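Side-chain contact in Two-component system sensor histidine kinase (PDB 3OTT), which probably acts as a sensor kinase and transcription regulator, here represented by its extracellular beta-propeller and beta-sandwich region, an apparent saccharide sensor: residues 33-38 with 283-288. Sequence-based numbering, arbitrary orientation.
Sequences GLIWIG and NIFADQ. With TBR (hexatantalum dodecabromide), chain D.
The F285 ring receives I35 at its rim: I35 CD1 lies near the ring plane, 4.0 Å from F285 CE2, so the methyl abuts an edge and does not cover a face. One face of the ring has D287 N above it, 4.1 Å from the plane and displaced toward the rim, a neighbour supplied by the ring's own segment. Two torsions bring the apolar pair together. F285 swings CG opposite its backbone N (chi1 170°), while I35 keeps CG1 beside its own N and bends again at chi2 (-76°), which carries CD1 to the ring although CB does not aim there. The same methyl approaches D287 through CB, with I35 CD1 to D287 CB at 4.4 Å. Only 78 Å² is buried between the segments, and I35 and D287 are the nearest CA pair at 8.5 Å; the two strands therefore meet through side chains, without mutual backbone pairing. The D287 carboxylate is occupied by its own loop and blade: OD2 accepts from N291 and W293 NE1, OD1 from E289 N. D30 and W36 form the matching aspartate-to-indole bond in the other blade. Past the strand ends, a hexatantalum dodecabromide cluster, a heavy-atom reagent and not a natural ligand, rests against both loops: its BRC is 3.9 Å from G33 CA, its BR1 3.6 Å from Q288 O, and its BR4 3.6 Å from Q288 OE1. F27 of strand 24-29 also touches F285, placing the contact between neighbouring four-stranded blades. Strand 13-15 completes the sheet containing 281-286 just before the chain enters the 24-53 sheet, so this is the seam where the N-terminal propeller closes, typical of a beta-propeller with a Velcro-type blade built from both ends.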
ATOM      1  N   GLY B  33      10.115   3.419  17.688  1.00 19.28           N
ATOM      2  CA  GLY B  33      11.281   4.308  17.482  1.00 17.42           C
ATOM      3  C   GLY B  33      12.440   4.271  18.471  1.00 17.20           C
ATOM      4  O   GLY B  33      13.426   4.962  18.265  1.00 18.01           O
ATOM      5  N   LEU B  34      12.405   3.444  19.505  1.00 15.65           N
ATOM      6  CA  LEU B  34      13.584   3.374  20.409  1.00 15.74           C
ATOM      7  C   LEU B  34      14.757   2.580  19.812  1.00 15.07           C
ATOM      8  O   LEU B  34      14.584   1.471  19.288  1.00 15.26           O
ATOM      9  CB  LEU B  34      13.207   2.714  21.749  1.00 15.51           C
ATOM     10  CG  LEU B  34      13.724   3.239  23.134  1.00 21.79           C
ATOM     11  CD1 LEU B  34      13.368   2.281  24.349  1.00 24.16           C
ATOM     12  CD2 LEU B  34      15.138   3.357  23.209  1.00 25.15           C
ATOM     13  N   ILE B  35      15.966   3.106  19.936  1.00 14.85           N
ATOM     14  CA  ILE B  35      17.151   2.377  19.496  1.00 14.21           C
ATOM     15  C   ILE B  35      17.708   1.418  20.547  1.00 14.52           C
ATOM     16  O   ILE B  35      17.915   1.802  21.702  1.00 15.96           O
ATOM     17  CB  ILE B  35      18.217   3.382  19.125  1.00 13.85           C
ATOM     18  CG1 ILE B  35      17.701   4.226  17.948  1.00 15.01           C
ATOM     19  CG2 ILE B  35      19.500   2.675  18.827  1.00 12.00           C
ATOM     20  CD1 ILE B  35      17.754   3.499  16.644  1.00 10.50           C
ATOM     21  N   TRP B  36      17.969   0.195  20.125  1.00 13.73           N
ATOM     22  CA  TRP B  36      18.581  -0.849  20.920  1.00 12.51           C
ATOM     23  C   TRP B  36      19.942  -1.188  20.328  1.00 13.46           C
ATOM     24  O   TRP B  36      20.101  -1.205  19.096  1.00 13.00           O
ATOM     25  CB  TRP B  36      17.695  -2.111  20.908  1.00 11.65           C
ATOM     26  CG  TRP B  36      16.321  -1.841  21.490  1.00 12.73           C
ATOM     27  CD1 TRP B  36      15.211  -1.355  20.808  1.00 13.27           C
ATOM     28  CD2 TRP B  36      15.899  -2.033  22.830  1.00 12.30           C
ATOM     29  NE1 TRP B  36      14.158  -1.231  21.646  1.00 12.09           N
ATOM     30  CE2 TRP B  36      14.542  -1.654  22.899  1.00 14.89           C
ATOM     31  CE3 TRP B  36      16.521  -2.518  23.986  1.00 15.65           C
ATOM     32  CZ2 TRP B  36      13.816  -1.702  24.085  1.00 11.32           C
ATOM     33  CZ3 TRP B  36      15.794  -2.575  25.168  1.00 14.21           C
ATOM     34  CH2 TRP B  36      14.461  -2.147  25.209  1.00 13.41           C
ATOM     35  N   ILE B  37      20.903  -1.536  21.202  1.00 13.80           N
ATOM     36  CA  ILE B  37      22.317  -1.664  20.869  1.00 14.03           C
ATOM     37  C   ILE B  37      22.850  -3.001  21.400  1.00 14.80           C
ATOM     38  O   ILE B  37      22.784  -3.258  22.590  1.00 16.30           O
ATOM     39  CB  ILE B  37      23.132  -0.449  21.527  1.00 14.65           C
ATOM     40  CG1 ILE B  37      22.538   0.908  21.138  1.00 13.07           C
ATOM     41  CG2 ILE B  37      24.641  -0.504  21.255  1.00 14.13           C
ATOM     42  CD1 ILE B  37      22.969   2.133  22.097  1.00 12.55           C
ATOM     43  N   GLY B  38      23.362  -3.863  20.536  1.00 14.50           N
ATOM     44  CA  GLY B  38      24.050  -5.049  21.011  1.00 14.12           C
ATOM     45  C   GLY B  38      25.525  -4.716  21.211  1.00 14.44           C
ATOM     46  O   GLY B  38      26.167  -4.118  20.347  1.00 16.14           O
ATOM     47  N   ASN B 283      29.089  -2.567  12.288  1.00 17.75           N
ATOM     48  CA  ASN B 283      27.703  -2.493  11.813  1.00 16.22           C
ATOM     49  C   ASN B 283      27.303  -1.073  11.489  1.00 15.24           C
ATOM     50  O   ASN B 283      27.736  -0.122  12.160  1.00 15.46           O
ATOM     51  CB  ASN B 283      26.705  -3.116  12.855  1.00 17.60           C
ATOM     52  CG  ASN B 283      25.338  -3.440  12.244  1.00 20.83           C
ATOM     53  OD1 ASN B 283      24.350  -2.661  12.410  1.00 26.27           O
ATOM     54  ND2 ASN B 283      25.259  -4.565  11.511  1.00 17.52           N
ATOM     55  N   ILE B 284      26.483  -0.920  10.449  1.00 14.35           N
ATOM     56  CA  ILE B 284      25.964   0.358  10.053  1.00 13.08           C
ATOM     57  C   ILE B 284      24.488   0.147   9.948  1.00 15.48           C
ATOM     58  O   ILE B 284      23.996  -0.800   9.294  1.00 15.19           O
ATOM     59  CB  ILE B 284      26.521   0.836   8.636  1.00 14.74           C
ATOM     60  CG1 ILE B 284      28.064   0.863   8.586  1.00 12.47           C
ATOM     61  CG2 ILE B 284      25.966   2.203   8.224  1.00  8.59           C
ATOM     62  CD1 ILE B 284      28.624   1.193   7.135  1.00 17.89           C
ATOM     63  N   PHE B 285      23.743   1.068  10.547  1.00 16.02           N
ATOM     64  CA  PHE B 285      22.326   0.935  10.520  1.00 15.59           C
ATOM     65  C   PHE B 285      21.726   2.259  10.197  1.00 16.58           C
ATOM     66  O   PHE B 285      22.061   3.268  10.837  1.00 17.21           O
ATOM     67  CB  PHE B 285      21.887   0.506  11.915  1.00 15.16           C
ATOM     68  CG  PHE B 285      20.430   0.551  12.131  1.00 14.44           C
ATOM     69  CD1 PHE B 285      19.595  -0.372  11.489  1.00 18.81           C
ATOM     70  CD2 PHE B 285      19.870   1.487  13.021  1.00 16.52           C
ATOM     71  CE1 PHE B 285      18.208  -0.375  11.706  1.00 21.12           C
ATOM     72  CE2 PHE B 285      18.479   1.478  13.290  1.00 18.59           C
ATOM     73  CZ  PHE B 285      17.643   0.547  12.617  1.00 18.85           C
ATOM     74  N   ALA B 286      20.807   2.259   9.242  1.00 17.47           N
ATOM     75  CA  ALA B 286      20.060   3.455   8.874  1.00 19.80           C
ATOM     76  C   ALA B 286      18.702   3.407   9.564  1.00 20.03           C
ATOM     77  O   ALA B 286      17.979   2.438   9.363  1.00 21.93           O
ATOM     78  CB  ALA B 286      19.900   3.552   7.272  1.00 18.96           C
ATOM     79  N   ASP B 287      18.348   4.406  10.379  1.00 20.60           N
ATOM     80  CA  ASP B 287      17.135   4.285  11.174  1.00 21.84           C
ATOM     81  C   ASP B 287      15.989   4.820  10.350  1.00 22.97           C
ATOM     82  O   ASP B 287      16.210   5.314   9.255  1.00 22.94           O
ATOM     83  CB  ASP B 287      17.232   4.994  12.552  1.00 22.11           C
ATOM     84  CG  ASP B 287      17.417   6.516  12.461  1.00 24.30           C
ATOM     85  OD1 ASP B 287      17.178   7.103  11.369  1.00 23.79           O
ATOM     86  OD2 ASP B 287      17.791   7.153  13.506  1.00 24.69           O
ATOM     87  N   GLN B 288      14.781   4.753  10.894  1.00 23.49           N
ATOM     88  CA  GLN B 288      13.559   5.231  10.215  1.00 25.97           C
ATOM     89  C   GLN B 288      13.598   6.705   9.789  1.00 25.73           C
ATOM     90  O   GLN B 288      12.821   7.133   8.954  1.00 26.46           O
ATOM     91  CB  GLN B 288      12.325   4.963  11.098  1.00 25.80           C
ATOM     92  CG  GLN B 288      11.893   3.487  11.083  1.00 30.59           C
ATOM     93  CD  GLN B 288      11.480   3.012   9.661  1.00 37.67           C
ATOM     94  OE1 GLN B 288      10.988   3.802   8.833  1.00 37.39           O
ATOM     95  NE2 GLN B 288      11.684   1.728   9.386  1.00 39.26           N
TER
HETATM   96 TA1  TBR D   2       7.812   7.491  11.331  0.90 34.72          TA
HETATM   97 TA2  TBR D   2       9.114   7.975  13.696  0.90 31.10          TA
HETATM   98 TA3  TBR D   2       6.816   9.522  13.004  0.90 32.22          TA
HETATM   99 TA4  TBR D   2       6.741   7.643  15.116  0.90 32.37          TA
HETATM  100 TA5  TBR D   2       5.427   7.138  12.699  0.90 30.29          TA
HETATM  101 TA6  TBR D   2       7.708   5.678  13.336  0.90 33.86          TA
HETATM  102 BR1  TBR D   2      10.326   8.155  11.336  0.90 38.30          BR
HETATM  103 BR2  TBR D   2       7.291   9.872  10.413  0.90 41.80          BR
HETATM  104 BR3  TBR D   2       5.625   6.892  10.109  0.90 44.51          BR
HETATM  105 BR4  TBR D   2       8.268   4.983  10.889  0.90 42.41          BR
HETATM  106 BR5  TBR D   2       9.134  10.566  13.643  0.90 40.95          BR
HETATM  107 BR6  TBR D   2       4.304   9.493  12.361  0.90 42.63          BR
HETATM  108 BR7  TBR D   2       4.209   6.992  14.994  0.90 43.10          BR
HETATM  109 BR8  TBR D   2       7.109   5.180  15.835  0.90 45.53          BR
HETATM  110 BR9  TBR D   2       8.991   8.227  16.291  0.90 43.21          BR
HETATM  111 BRA  TBR D   2       5.957  10.134  15.405  0.90 38.08          BR
HETATM  112 BRB  TBR D   2       5.430   4.540  12.802  0.90 43.35          BR
HETATM  113 BRC  TBR D   2      10.237   5.684  13.983  0.90 43.14          BR